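Local coordinates for TSSL (Francisella novicida, PDB 4ACK), which is the cytoplasmic domain of a DotU-family protein of the type VI secretion system and probably helps build the membrane-bound part of that machine, at residues K40-F43 / F44-E48. Numbering follows the deposited sequence.
Sequences KSIF and FLQEE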
# COMPACT_ATOMS: atom_id res chain seq x y z
N LYS A 40 4.69 -0.28 13.66
CA LYS A 40 6.01 0.25 13.99
C LYS A 40 6.75 0.70 12.73
O LYS A 40 7.31 1.80 12.71
CB LYS A 40 6.82 -0.77 14.79
CG LYS A 40 6.36 -0.88 16.23
CD LYS A 40 6.97 -2.09 16.90
CE LYS A 40 8.48 -2.00 16.86
NZ LYS A 40 9.09 -3.35 16.94
N SER A 41 6.79 -0.13 11.70
CA SER A 41 7.36 0.25 10.42
C SER A 41 6.70 1.51 9.77
O SER A 41 7.39 2.34 9.20
CB SER A 41 7.27 -0.93 9.48
OG SER A 41 8.28 -1.84 9.80
N ILE A 42 5.39 1.65 9.91
CA ILE A 42 4.68 2.81 9.40
C ILE A 42 5.10 4.07 10.15
O ILE A 42 5.37 5.09 9.49
CB ILE A 42 3.13 2.65 9.42
CG1 ILE A 42 2.70 1.46 8.54
CG2 ILE A 42 2.38 3.97 9.00
CD1 ILE A 42 3.14 1.54 7.11
N PHE A 43 5.16 4.00 11.47
CA PHE A 43 5.66 5.12 12.28
C PHE A 43 7.02 5.70 11.82
O PHE A 43 7.14 6.93 11.66
CB PHE A 43 5.77 4.81 13.76
CG PHE A 43 6.28 5.99 14.56
CD1 PHE A 43 7.65 6.24 14.68
CD2 PHE A 43 5.37 6.91 15.13
CE1 PHE A 43 8.13 7.37 15.39
CE2 PHE A 43 5.84 8.06 15.85
CZ PHE A 43 7.21 8.27 15.98
N PHE A 44 8.00 4.81 11.61
CA PHE A 44 9.32 5.15 11.08
C PHE A 44 9.24 5.64 9.62
O PHE A 44 10.01 6.51 9.20
CB PHE A 44 10.31 3.95 11.19
CG PHE A 44 10.79 3.59 12.63
CD1 PHE A 44 11.70 4.41 13.33
CD2 PHE A 44 10.37 2.38 13.26
CE1 PHE A 44 12.16 4.06 14.65
CE2 PHE A 44 10.80 2.03 14.57
CZ PHE A 44 11.70 2.88 15.26
N LEU A 45 8.40 5.01 8.80
CA LEU A 45 8.23 5.45 7.42
C LEU A 45 7.69 6.89 7.46
O LEU A 45 8.24 7.73 6.86
CB LEU A 45 7.33 4.54 6.57
CG LEU A 45 7.12 4.88 5.07
CD1 LEU A 45 8.47 5.11 4.21
CD2 LEU A 45 6.22 3.77 4.40
N GLN A 46 6.62 7.17 8.18
CA GLN A 46 6.11 8.49 8.18
C GLN A 46 7.15 9.49 8.70
O GLN A 46 7.54 10.41 8.01
CB GLN A 46 4.83 8.55 8.97
CG GLN A 46 3.63 7.86 8.25
CD GLN A 46 2.38 7.95 9.10
OE1 GLN A 46 2.44 7.71 10.29
NE2 GLN A 46 1.24 8.37 8.50
N GLU A 47 7.63 9.27 9.91
CA GLU A 47 8.64 10.15 10.48
C GLU A 47 9.77 10.46 9.46
O GLU A 47 10.14 11.61 9.26
CB GLU A 47 9.19 9.55 11.79
CG GLU A 47 10.62 10.01 12.11
CD GLU A 47 11.13 9.50 13.44
OE1 GLU A 47 10.76 10.10 14.49
OE2 GLU A 47 11.90 8.51 13.43
N GLU A 48 10.26 9.46 8.77
CA GLU A 48 11.36 9.69 7.84
C GLU A 48 10.91 10.50 6.63
O GLU A 48 11.57 11.49 6.25
CB GLU A 48 11.99 8.36 7.44
CG GLU A 48 13.30 8.45 6.79
CD GLU A 48 14.49 8.71 7.81
OE1 GLU A 48 14.29 8.72 9.06
OE2 GLU A 48 15.61 8.90 7.29
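Ile42 and Gln46, one helical turn apart, meet on the inward side of helix 30-52. The methyl CG2 of Ile42 lies 4.0 Å from Gln46 OE1, and the two side chains run obliquely past one another. With CG1 beside the backbone N (chi1 -60°), the CG2 branch of Ile42 stands anti to that nitrogen and faces the following turn, while Gln46, extended beyond CG, brings its CG to 3.5 Å from Ile42 O. The amide is steadied from outside this turn: Gln46 NE2 is hydrogen-bonded to Tyr94 OH. Beneath both side chains, Gln46 N donates to Ile42 O at 2.8 Å. This is the shortest of the four i to i+4 backbone bonds across the contact; that from Phe44 N to Lys40 O is the longest, at 3.3 Å.

Tight packing belongs to the side facing the rest of the chain. Ile42 and Leu45 are buried, both touching Val62 of helix 55-79; Ile42 also meets Ile13 of helix 4-20 and Tyr93. The other side of the helix is looser and exposed, and contains Lys40, Phe43, Phe44 and Glu47. There the Phe43 ring, its CG anti to the backbone N, reaches along the helix until CE1 comes within 3.9 Å of Glu47 OE1. The ring and carboxylate planes are 68° apart, and the approach is oblique. Phe44 instead turns its ring back toward the preceding turn, so that CD2 approaches Lys40 O obliquely at 3.2 Å. The regular i to i+4 bonding is that of an alpha-helix, packed by one side against helices 4-20 and 55-79 of the all-helical DotU cytoplasmic domain, its other side bearing both charged residues and phenylalanines.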